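Local coordinates for protein hemoglobin subunit alpha (Isurus oxyrinchus, PDB 3MKB) that probably carries oxygen as the alpha subunit of a tetrameric shark haemoglobin, using an iron protoporphyrin held in a globin fold, at residues Leu76-Leu80 with Ala130-Glu134; Ile10-Lys15 with Val67-Asp73; Gly38-Tyr42 with Leu92-Asn97; Leu83-Lys89 with Glu134-Tyr139. One frame throughout, in Å; residues are numbered along the deposited sequence.

Contact 1 (Leu76-Leu80 with Ala130-Glu134); sequences LHAHL and AISSE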
# COMPACT_ATOMS: atom_id res chain seq x y z
N LEU A 76 3.08 15.49 -18.79
CA LEU A 76 2.18 14.43 -18.32
C LEU A 76 0.96 14.98 -17.54
O LEU A 76 -0.16 14.43 -17.61
CB LEU A 76 2.95 13.41 -17.50
CG LEU A 76 3.86 12.44 -18.27
CD1 LEU A 76 4.51 11.42 -17.32
CD2 LEU A 76 3.08 11.75 -19.41
N HIS A 77 1.19 16.05 -16.79
CA HIS A 77 0.13 16.63 -15.98
C HIS A 77 -1.07 17.09 -16.84
O HIS A 77 -2.24 16.78 -16.54
CB HIS A 77 0.65 17.79 -15.11
CG HIS A 77 -0.38 18.33 -14.17
ND1 HIS A 77 -1.00 17.56 -13.21
CD2 HIS A 77 -0.89 19.58 -14.03
CE1 HIS A 77 -1.85 18.30 -12.52
NE2 HIS A 77 -1.80 19.54 -12.99
N ALA A 78 -0.77 17.82 -17.91
CA ALA A 78 -1.81 18.27 -18.82
C ALA A 78 -2.32 17.14 -19.72
O ALA A 78 -3.51 17.07 -20.00
CB ALA A 78 -1.31 19.46 -19.68
N HIS A 79 -1.42 16.26 -20.15
CA HIS A 79 -1.77 15.23 -21.12
C HIS A 79 -2.77 14.21 -20.55
O HIS A 79 -3.60 13.69 -21.28
CB HIS A 79 -0.52 14.49 -21.62
CG HIS A 79 -0.86 13.23 -22.35
ND1 HIS A 79 -1.47 13.23 -23.59
CD2 HIS A 79 -0.75 11.93 -21.99
CE1 HIS A 79 -1.70 11.98 -23.97
NE2 HIS A 79 -1.28 11.18 -23.01
N LEU A 80 -2.63 13.92 -19.26
CA LEU A 80 -3.37 12.88 -18.59
C LEU A 80 -4.64 13.39 -17.88
O LEU A 80 -5.37 12.60 -17.27
CB LEU A 80 -2.44 12.13 -17.61
CG LEU A 80 -1.43 11.18 -18.30
CD1 LEU A 80 -0.50 10.46 -17.29
CD2 LEU A 80 -2.18 10.15 -19.19
N ALA A 130 4.59 7.95 -12.63
CA ALA A 130 4.07 9.27 -13.04
C ALA A 130 2.63 9.15 -13.61
O ALA A 130 1.77 10.01 -13.39
CB ALA A 130 5.01 9.88 -14.07
N ILE A 131 2.35 8.05 -14.31
CA ILE A 131 1.02 7.84 -14.83
C ILE A 131 0.07 7.62 -13.63
O ILE A 131 -0.90 8.37 -13.49
CB ILE A 131 0.95 6.72 -15.90
CG1 ILE A 131 1.76 7.10 -17.16
CG2 ILE A 131 -0.50 6.45 -16.29
CD1 ILE A 131 1.98 5.94 -18.11
N SER A 132 0.38 6.66 -12.74
CA SER A 132 -0.41 6.45 -11.51
C SER A 132 -0.67 7.72 -10.77
O SER A 132 -1.78 7.96 -10.32
CB SER A 132 0.24 5.43 -10.56
OG SER A 132 0.16 4.20 -11.21
N SER A 133 0.35 8.56 -10.66
CA SER A 133 0.17 9.81 -9.93
C SER A 133 -0.91 10.69 -10.58
O SER A 133 -1.90 11.11 -9.95
CB SER A 133 1.50 10.53 -9.87
OG SER A 133 1.33 11.77 -9.21
N GLU A 134 -0.75 10.95 -11.87
CA GLU A 134 -1.74 11.74 -12.58
C GLU A 134 -3.16 11.13 -12.54
O GLU A 134 -4.12 11.85 -12.28
CB GLU A 134 -1.29 11.98 -14.02
CG GLU A 134 0.02 12.77 -14.23
CD GLU A 134 0.11 14.13 -13.52
OE1 GLU A 134 -0.93 14.84 -13.41
OE2 GLU A 134 1.24 14.49 -13.12
O HOH W 1 -3.27 14.91 -15.03

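Contact 2 (Ile10-Lys15 with Val67-Asp73); sequences IGAIAK and VSAAEHD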
# COMPACT_ATOMS: atom_id res chain seq x y z
N ILE A 10 12.42 4.31 -22.76
CA ILE A 10 10.95 4.42 -22.76
C ILE A 10 10.44 4.43 -24.23
O ILE A 10 9.59 3.63 -24.58
CB ILE A 10 10.51 5.69 -21.92
CG1 ILE A 10 10.64 5.40 -20.41
CG2 ILE A 10 9.07 6.17 -22.26
CD1 ILE A 10 10.78 6.62 -19.50
N GLY A 11 11.01 5.32 -25.06
CA GLY A 11 10.77 5.39 -26.51
C GLY A 11 10.77 4.02 -27.18
O GLY A 11 9.81 3.64 -27.88
N ALA A 12 11.85 3.27 -26.96
CA ALA A 12 11.94 1.92 -27.55
C ALA A 12 10.82 1.01 -27.03
O ALA A 12 10.18 0.33 -27.83
CB ALA A 12 13.36 1.29 -27.30
N ILE A 13 10.62 0.95 -25.69
CA ILE A 13 9.48 0.21 -25.09
C ILE A 13 8.12 0.65 -25.69
O ILE A 13 7.30 -0.22 -26.03
CB ILE A 13 9.45 0.27 -23.51
CG1 ILE A 13 10.75 -0.25 -22.86
CG2 ILE A 13 8.20 -0.46 -22.91
CD1 ILE A 13 10.99 -1.70 -22.94
N ALA A 14 7.87 1.96 -25.77
CA ALA A 14 6.62 2.49 -26.37
C ALA A 14 6.36 1.96 -27.78
O ALA A 14 5.25 1.57 -28.14
CB ALA A 14 6.63 4.04 -26.40
N LYS A 15 7.42 1.91 -28.58
CA LYS A 15 7.30 1.40 -29.93
C LYS A 15 6.94 -0.08 -29.94
O LYS A 15 6.17 -0.52 -30.78
CB LYS A 15 8.57 1.71 -30.75
CG LYS A 15 8.66 3.16 -31.32
CD LYS A 15 7.90 4.29 -30.54
CE LYS A 15 6.45 4.45 -31.05
NZ LYS A 15 5.44 4.90 -30.03
N VAL A 67 1.36 4.36 -24.13
CA VAL A 67 2.17 4.76 -25.26
C VAL A 67 2.13 6.26 -25.46
O VAL A 67 3.16 6.91 -25.58
CB VAL A 67 1.79 3.99 -26.51
CG1 VAL A 67 2.41 4.61 -27.79
CG2 VAL A 67 2.19 2.54 -26.37
N SER A 68 0.94 6.82 -25.48
CA SER A 68 0.78 8.28 -25.51
C SER A 68 1.41 9.06 -24.38
O SER A 68 2.04 10.11 -24.64
CB SER A 68 -0.66 8.69 -25.70
OG SER A 68 -0.99 8.39 -27.04
N ALA A 69 1.26 8.59 -23.14
CA ALA A 69 2.00 9.16 -22.04
C ALA A 69 3.52 9.21 -22.34
O ALA A 69 4.19 10.22 -22.05
CB ALA A 69 1.70 8.45 -20.71
N ALA A 70 4.03 8.11 -22.91
CA ALA A 70 5.42 8.02 -23.31
C ALA A 70 5.77 9.13 -24.34
O ALA A 70 6.85 9.71 -24.30
CB ALA A 70 5.69 6.67 -23.89
N GLU A 71 4.83 9.45 -25.22
CA GLU A 71 5.04 10.54 -26.20
C GLU A 71 4.72 11.95 -25.61
O GLU A 71 4.60 12.95 -26.35
CB GLU A 71 4.21 10.28 -27.46
CG GLU A 71 4.30 8.83 -27.90
CD GLU A 71 3.45 8.50 -29.11
OE1 GLU A 71 2.25 8.84 -29.12
OE2 GLU A 71 3.99 7.85 -30.05
N HIS A 72 4.59 12.00 -24.28
CA HIS A 72 4.25 13.22 -23.53
C HIS A 72 5.07 13.36 -22.23
O HIS A 72 4.56 13.91 -21.24
CB HIS A 72 2.75 13.22 -23.18
CG HIS A 72 1.87 13.54 -24.34
ND1 HIS A 72 1.49 14.83 -24.65
CD2 HIS A 72 1.29 12.75 -25.28
CE1 HIS A 72 0.72 14.82 -25.72
NE2 HIS A 72 0.58 13.57 -26.12
N ASP A 73 6.34 12.95 -22.27
CA ASP A 73 7.14 12.78 -21.04
C ASP A 73 7.31 14.06 -20.19
O ASP A 73 7.51 13.98 -18.99
CB ASP A 73 8.53 12.21 -21.38
CG ASP A 73 8.65 10.70 -21.20
OD1 ASP A 73 7.80 10.06 -20.52
OD2 ASP A 73 9.65 10.15 -21.71

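Contact 3 (Gly38-Tyr42 with Leu92-Asn97); sequences GAKSY and LVDPSN. With HEM (protoporphyrin IX containing Fe), chain E.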
# COMPACT_ATOMS: atom_id res chain seq x y z
N GLY A 38 -9.60 -8.49 -6.27
CA GLY A 38 -10.45 -7.39 -5.78
C GLY A 38 -10.69 -6.46 -6.96
O GLY A 38 -11.74 -5.83 -7.04
N ALA A 39 -9.72 -6.41 -7.87
CA ALA A 39 -9.86 -5.56 -9.06
C ALA A 39 -10.96 -6.02 -10.01
O ALA A 39 -11.43 -5.26 -10.84
CB ALA A 39 -8.52 -5.47 -9.79
N LYS A 40 -11.35 -7.29 -9.97
CA LYS A 40 -12.47 -7.76 -10.78
C LYS A 40 -13.79 -7.01 -10.48
O LYS A 40 -14.70 -7.02 -11.30
CB LYS A 40 -12.69 -9.26 -10.58
CG LYS A 40 -11.50 -10.02 -11.05
CD LYS A 40 -11.84 -11.47 -11.29
CE LYS A 40 -11.80 -12.23 -10.07
NZ LYS A 40 -12.63 -13.45 -10.36
N SER A 41 -13.85 -6.37 -9.32
CA SER A 41 -15.08 -5.75 -8.81
C SER A 41 -15.59 -4.63 -9.69
O SER A 41 -16.79 -4.38 -9.71
CB SER A 41 -14.84 -5.25 -7.39
OG SER A 41 -13.96 -4.10 -7.38
N TYR A 42 -14.70 -3.98 -10.43
CA TYR A 42 -15.03 -2.93 -11.40
C TYR A 42 -15.63 -3.37 -12.72
O TYR A 42 -16.14 -2.53 -13.46
CB TYR A 42 -13.76 -2.08 -11.72
CG TYR A 42 -13.30 -1.34 -10.50
CD1 TYR A 42 -13.97 -0.17 -10.09
CD2 TYR A 42 -12.24 -1.83 -9.73
CE1 TYR A 42 -13.60 0.49 -8.96
CE2 TYR A 42 -11.85 -1.20 -8.57
CZ TYR A 42 -12.55 -0.02 -8.17
OH TYR A 42 -12.20 0.65 -7.05
N LEU A 92 -14.70 6.09 -10.81
CA LEU A 92 -14.40 6.10 -9.36
C LEU A 92 -13.60 4.90 -8.94
O LEU A 92 -13.91 4.19 -7.98
CB LEU A 92 -15.67 6.28 -8.48
CG LEU A 92 -16.50 7.54 -8.84
CD1 LEU A 92 -17.91 7.46 -8.27
CD2 LEU A 92 -15.80 8.82 -8.44
N VAL A 93 -12.54 4.66 -9.67
CA VAL A 93 -11.70 3.48 -9.38
C VAL A 93 -10.86 3.81 -8.15
O VAL A 93 -10.24 4.89 -8.08
CB VAL A 93 -10.77 3.16 -10.59
CG1 VAL A 93 -9.62 2.27 -10.17
CG2 VAL A 93 -11.58 2.67 -11.85
N ASP A 94 -10.82 2.92 -7.17
CA ASP A 94 -9.96 3.20 -6.02
C ASP A 94 -8.48 3.27 -6.47
O ASP A 94 -7.98 2.39 -7.16
CB ASP A 94 -10.21 2.15 -4.91
CG ASP A 94 -9.45 2.45 -3.63
OD1 ASP A 94 -8.21 2.58 -3.67
OD2 ASP A 94 -10.10 2.51 -2.56
N PRO A 95 -7.80 4.40 -6.14
CA PRO A 95 -6.47 4.69 -6.59
C PRO A 95 -5.42 3.63 -6.22
O PRO A 95 -4.40 3.53 -6.91
CB PRO A 95 -6.12 6.06 -5.92
CG PRO A 95 -7.45 6.67 -5.50
CD PRO A 95 -8.40 5.49 -5.34
N SER A 96 -5.62 2.89 -5.11
CA SER A 96 -4.73 1.77 -4.82
C SER A 96 -4.56 0.80 -5.98
O SER A 96 -3.58 0.02 -6.05
CB SER A 96 -5.19 1.04 -3.54
OG SER A 96 -5.05 1.90 -2.40
N ASN A 97 -5.47 0.84 -6.95
CA ASN A 97 -5.43 -0.17 -8.02
C ASN A 97 -4.37 0.21 -9.05
O ASN A 97 -3.80 -0.67 -9.70
CB ASN A 97 -6.77 -0.29 -8.75
CG ASN A 97 -7.89 -0.86 -7.87
OD1 ASN A 97 -8.72 -0.13 -7.26
ND2 ASN A 97 -7.89 -2.22 -7.77
CHA HEM E . -11.97 2.60 -19.30
CHB HEM E . -7.31 3.82 -19.59
CHC HEM E . -6.35 1.62 -15.32
CHD HEM E . -11.06 0.76 -14.81
C1A HEM E . -10.80 3.16 -19.76
C2A HEM E . -10.62 3.92 -20.97
C3A HEM E . -9.32 4.30 -21.07
C4A HEM E . -8.65 3.73 -19.91
CMA HEM E . -8.61 5.16 -22.18
CAA HEM E . -11.82 4.31 -21.85
CBA HEM E . -12.13 5.69 -21.17
CGA HEM E . -13.03 6.55 -22.01
O1A HEM E . -13.79 5.95 -22.83
O2A HEM E . -13.00 7.81 -21.86
C1B HEM E . -6.67 3.35 -18.45
C2B HEM E . -5.29 3.59 -18.12
C3B HEM E . -5.02 2.96 -16.97
C4B HEM E . -6.23 2.33 -16.50
CMB HEM E . -4.24 4.39 -18.94
CAB HEM E . -3.68 2.93 -16.18
CBB HEM E . -2.45 3.14 -16.68
C1C HEM E . -7.54 1.16 -14.77
C2C HEM E . -7.68 0.42 -13.51
C3C HEM E . -9.00 0.14 -13.36
C4C HEM E . -9.71 0.71 -14.52
CMC HEM E . -6.45 0.03 -12.64
CAC HEM E . -9.60 -0.64 -12.16
CBC HEM E . -8.88 -1.63 -11.55
C1D HEM E . -11.68 1.12 -16.00
C2D HEM E . -13.05 0.78 -16.29
C3D HEM E . -13.37 1.26 -17.68
C4D HEM E . -12.15 1.95 -18.08
CMD HEM E . -14.03 -0.03 -15.39
CAD HEM E . -14.76 1.07 -18.38
CBD HEM E . -14.84 -0.11 -19.41
CGD HEM E . -14.93 -1.55 -18.85
O1D HEM E . -15.77 -1.87 -17.94
O2D HEM E . -14.17 -2.44 -19.32
NA HEM E . -9.59 3.07 -19.16
NB HEM E . -7.24 2.57 -17.42
NC HEM E . -8.79 1.31 -15.29
ND HEM E . -11.16 1.83 -17.09
FE HEM E . -9.16 2.20 -17.26
O HOH W 2 -14.65 2.79 -5.84

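Contact 4 (Leu83-Lys89 with Glu134-Tyr139); sequences LAVTHGK and ELSSKY. With HEM (protoporphyrin IX containing Fe), chain E.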
# COMPACT_ATOMS: atom_id res chain seq x y z
N LEU A 83 -7.96 11.61 -18.59
CA LEU A 83 -8.06 10.27 -18.07
C LEU A 83 -8.21 10.26 -16.53
O LEU A 83 -8.92 9.41 -15.96
CB LEU A 83 -6.83 9.48 -18.53
CG LEU A 83 -7.12 8.09 -19.07
CD1 LEU A 83 -8.61 7.86 -19.44
CD2 LEU A 83 -6.18 7.86 -20.24
N ALA A 84 -7.52 11.18 -15.88
CA ALA A 84 -7.65 11.39 -14.46
C ALA A 84 -9.12 11.73 -14.10
O ALA A 84 -9.67 11.22 -13.11
CB ALA A 84 -6.75 12.54 -14.05
N VAL A 85 -9.75 12.58 -14.91
CA VAL A 85 -11.19 12.87 -14.70
C VAL A 85 -12.13 11.68 -14.92
O VAL A 85 -13.05 11.48 -14.14
CB VAL A 85 -11.68 14.09 -15.52
CG1 VAL A 85 -13.23 14.20 -15.50
CG2 VAL A 85 -11.06 15.33 -14.98
N THR A 86 -11.92 10.89 -15.96
CA THR A 86 -12.73 9.72 -16.19
C THR A 86 -12.56 8.68 -15.06
O THR A 86 -13.58 8.20 -14.50
CB THR A 86 -12.43 9.10 -17.57
OG1 THR A 86 -12.77 10.09 -18.59
CG2 THR A 86 -13.29 7.89 -17.79
N HIS A 87 -11.30 8.38 -14.70
CA HIS A 87 -11.08 7.37 -13.65
C HIS A 87 -11.45 7.82 -12.28
O HIS A 87 -12.01 7.03 -11.48
CB HIS A 87 -9.67 6.77 -13.69
CG HIS A 87 -9.53 5.74 -14.75
ND1 HIS A 87 -9.30 6.07 -16.06
CD2 HIS A 87 -9.69 4.39 -14.72
CE1 HIS A 87 -9.27 4.97 -16.79
NE2 HIS A 87 -9.50 3.94 -16.00
N GLY A 88 -11.12 9.08 -12.02
CA GLY A 88 -11.32 9.66 -10.75
C GLY A 88 -12.74 10.13 -10.47
O GLY A 88 -13.15 10.05 -9.34
N LYS A 89 -13.47 10.63 -11.48
CA LYS A 89 -14.81 11.24 -11.25
C LYS A 89 -16.00 10.43 -11.81
O LYS A 89 -17.09 10.41 -11.23
CB LYS A 89 -14.87 12.67 -11.80
CG LYS A 89 -13.92 13.63 -11.13
CD LYS A 89 -14.51 13.95 -9.75
CE LYS A 89 -14.39 15.41 -9.39
NZ LYS A 89 -12.98 15.71 -9.05
N GLU A 134 -0.75 10.95 -11.87
CA GLU A 134 -1.74 11.74 -12.58
C GLU A 134 -3.16 11.13 -12.54
O GLU A 134 -4.12 11.85 -12.28
CB GLU A 134 -1.29 11.98 -14.02
CG GLU A 134 0.02 12.77 -14.23
CD GLU A 134 0.11 14.13 -13.52
OE1 GLU A 134 -0.93 14.84 -13.41
OE2 GLU A 134 1.24 14.49 -13.12
N LEU A 135 -3.28 9.83 -12.79
CA LEU A 135 -4.57 9.15 -12.74
C LEU A 135 -5.25 9.19 -11.35
O LEU A 135 -6.49 9.16 -11.27
CB LEU A 135 -4.43 7.71 -13.23
CG LEU A 135 -4.73 7.34 -14.70
CD1 LEU A 135 -4.57 8.45 -15.70
CD2 LEU A 135 -3.88 6.16 -15.11
N SER A 136 -4.44 9.30 -10.29
CA SER A 136 -4.90 9.45 -8.89
C SER A 136 -5.11 10.88 -8.43
O SER A 136 -5.37 11.10 -7.24
CB SER A 136 -3.87 8.83 -7.93
OG SER A 136 -3.63 7.46 -8.27
N SER A 137 -5.03 11.84 -9.34
CA SER A 137 -4.93 13.25 -8.92
C SER A 137 -6.24 14.08 -8.89
O SER A 137 -6.22 15.21 -8.43
CB SER A 137 -3.87 13.99 -9.75
OG SER A 137 -4.37 14.34 -11.03
N LYS A 138 -7.34 13.54 -9.39
CA LYS A 138 -8.59 14.31 -9.53
C LYS A 138 -9.74 13.63 -8.83
O LYS A 138 -10.91 13.71 -9.28
CB LYS A 138 -8.96 14.53 -11.01
CG LYS A 138 -7.86 15.19 -11.89
CD LYS A 138 -7.87 16.72 -11.81
CE LYS A 138 -9.28 17.32 -12.04
NZ LYS A 138 -9.30 18.52 -12.95
N TYR A 139 -9.43 12.99 -7.70
CA TYR A 139 -10.46 12.32 -6.91
C TYR A 139 -11.24 13.26 -5.93
O TYR A 139 -12.45 13.07 -5.71
CB TYR A 139 -9.84 11.12 -6.19
CG TYR A 139 -9.62 9.97 -7.16
CD1 TYR A 139 -10.51 8.93 -7.19
CD2 TYR A 139 -8.55 9.97 -8.11
CE1 TYR A 139 -10.36 7.84 -8.04
CE2 TYR A 139 -8.39 8.88 -9.02
CZ TYR A 139 -9.34 7.81 -8.97
OH TYR A 139 -9.29 6.71 -9.83
CHA HEM E . -11.97 2.60 -19.30
CHB HEM E . -7.31 3.82 -19.59
CHC HEM E . -6.35 1.62 -15.32
CHD HEM E . -11.06 0.76 -14.81
C1A HEM E . -10.80 3.16 -19.76
C2A HEM E . -10.62 3.92 -20.97
C3A HEM E . -9.32 4.30 -21.07
C4A HEM E . -8.65 3.73 -19.91
CMA HEM E . -8.61 5.16 -22.18
CAA HEM E . -11.82 4.31 -21.85
CBA HEM E . -12.13 5.69 -21.17
CGA HEM E . -13.03 6.55 -22.01
O1A HEM E . -13.79 5.95 -22.83
O2A HEM E . -13.00 7.81 -21.86
C1B HEM E . -6.67 3.35 -18.45
C2B HEM E . -5.29 3.59 -18.12
C3B HEM E . -5.02 2.96 -16.97
C4B HEM E . -6.23 2.33 -16.50
CMB HEM E . -4.24 4.39 -18.94
CAB HEM E . -3.68 2.93 -16.18
CBB HEM E . -2.45 3.14 -16.68
C1C HEM E . -7.54 1.16 -14.77
C2C HEM E . -7.68 0.42 -13.51
C3C HEM E . -9.00 0.14 -13.36
C4C HEM E . -9.71 0.71 -14.52
CMC HEM E . -6.45 0.03 -12.64
CAC HEM E . -9.60 -0.64 -12.16
CBC HEM E . -8.88 -1.63 -11.55
C1D HEM E . -11.68 1.12 -16.00
C2D HEM E . -13.05 0.78 -16.29
C3D HEM E . -13.37 1.26 -17.68
C4D HEM E . -12.15 1.95 -18.08
CMD HEM E . -14.03 -0.03 -15.39
CAD HEM E . -14.76 1.07 -18.38
CBD HEM E . -14.84 -0.11 -19.41
CGD HEM E . -14.93 -1.55 -18.85
O1D HEM E . -15.77 -1.87 -17.94
O2D HEM E . -14.17 -2.44 -19.32
NA HEM E . -9.59 3.07 -19.16
NB HEM E . -7.24 2.57 -17.42
NC HEM E . -8.79 1.31 -15.29
ND HEM E . -11.16 1.83 -17.09
FE HEM E . -9.16 2.20 -17.26
O HOH W 3 -7.97 11.38 -10.73
O HOH W 4 -13.96 10.93 -6.50

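Contact 1 (Leu76-Leu80 with Ala130-Glu134)
This is the EF region packing on helix H: the short helix 76-79 and the residue after it lie against the C-terminal half of helix 118-135. The polar edge is built on Glu134: its OE1 accepts a hydrogen bond from His77 ND1 at 2.7 Å, at the edge of the imidazole and near its plane. Water 1 donates to the same OE1 at 2.8 Å and to His77 O at 2.6 Å, so the carboxylate is tied to both the side chain and the backbone of one residue. Beneath this edge the contact turns oily, as expected where helix H meets the core of the globin fold. Leu76 CD1 sits 3.6 Å from Ala130 CB, while Leu80 CD1 reaches Glu134 CB at 3.7 Å and Ile131 CG1 at 4.1 Å, the leucine resting on the aliphatic base of the glutamate. Of these residues Ile131 alone belongs to the haem pocket; it touches the haem and also packs on Val66 and Ala69 of helix 53-70.

Contact 2 (Ile10-Lys15 with Val67-Asp73)
Helix 4-19 and the end of helix 53-70 meet round two alanines, Ala14 and Ala70, flanked by Ile10 and Val67, and their backbones come close: the CA atoms of Ala14 and Val67 are 5.1 Å apart. Ala14 CB and Ala70 CB touch at 3.8 Å, and Ile10 CG2 covers Ala70 CB at the same distance. Some main-chain amides are satisfied by helical bonds within their own segment: Ala14 N donates to Ile10 O at 2.7 Å, and in the other segment Glu71 N donates to Val67 O at 3.1 Å just as the helix gives out. The one polar bond between the segments is a salt bridge, Lys15 NZ to Glu71 OE2 at 3.3 Å, weak as a hydrogen bond. Lys15 starts off pointing away and bends back, bringing NZ within 3.8 Å of Val67 CG1. Asp73 OD1 is buried by this contact without a partner in the model. This pairing of the globin A and E helices rests on close apolar fit, with a single loose charge pair at its margin.

Contact 3 (Gly38-Tyr42 with Leu92-Asn97)
A phenol oxygen serves here as acceptor for a main-chain amide: Asp94 N donates to Tyr42 OH at 2.7 Å, nearly straight at 171°. Tyr42 buries more area here than any other residue. Its CD1 lies 4.1 Å from Val93 CG2, which sits over one ring face, and its CE1 is 3.6 Å from Val93 CA. Leu92 O lies near the ring plane, and water 2 donates to that carbonyl at 2.7 Å. Leu92 leaves the preceding helix with positive phi, which swings the chain into this corner. After it, a type I turn runs from Asp94 to Asn97, and Asp94 OD1 accepts from Ser96 N at 3.0 Å as a capping bond ahead of the next helix. The aspartate's OD2 faces the beta subunit, where it is hydrogen-bonded to Ser92 and Trp37 of that chain; Tyr42 OH also bonds Asp89 of the beta chain. The inner side belongs to the haem: Val93 CG1 is 3.5 Å from CAC of HEM, and Asn97 CB is 3.8 Å from its CBC. This is the globin FG corner meeting the C region, the haemoglobin setting in which the haem pocket adjoins the alpha-beta interface that shifts with allosteric state.

Contact 4 (Leu83-Lys89 with Glu134-Tyr139)
His87, the proximal histidine, takes the m rotamer so that NE2 meets the haem FE at 2.2 Å, while ND1 looks back to Leu83 O, a weak 3.4 Å hydrogen bond. His58 binds the iron as well. Leu83 and Leu135 both leave the standard rotamer wells; they touch at 3.8 Å through Leu83 CB and Leu135 CD1, and Leu135 CD2 comes within 3.4 Å of CAB of HEM. Tyr139 begins by pointing away, but its m rotamer brings the ring back over Gly88, whose CA lies 3.3 Å from the ring centroid in a CH-pi contact. A CB there would clash with Ala84 O. Lys138, with chi1 m, sets CG 3.6 Å from Ala84 CB. Lys89 curls round to donate from NZ to Lys138 O at 2.9 Å, and water 3 joins Ala84 O, Leu135 O and Lys138 N. Aromatic packing, the lysine bond and water tie the tail to the iron-bearing helix, while Tyr139 OH, bonded to Val93 O, ties it to the following loop.

How the contacts relate
Contact 2 comes first, closing the chain between helix 4-19 and the end of helix 53-70. Contact 3 opens inside that span and ends beyond it, joining the loop after helix 21-35 to the loop after helix 81-91; the two cross, on opposite sides of the chain's centre. Contact 1 opens after contact 2 has closed, yet they touch: Ile131 CD1 lies 3.6 Å from Ala69 CB. Contacts 1 and 4 hold helices 76-79 and 81-91 to the end of helix 118-135 and the C-terminal tail; they cross each other, share Glu134, and each crosses contact 3. Contacts 3 and 4 both touch the haem and meet through Val93 N and His87 O, a probable 3.0 Å hydrogen bond.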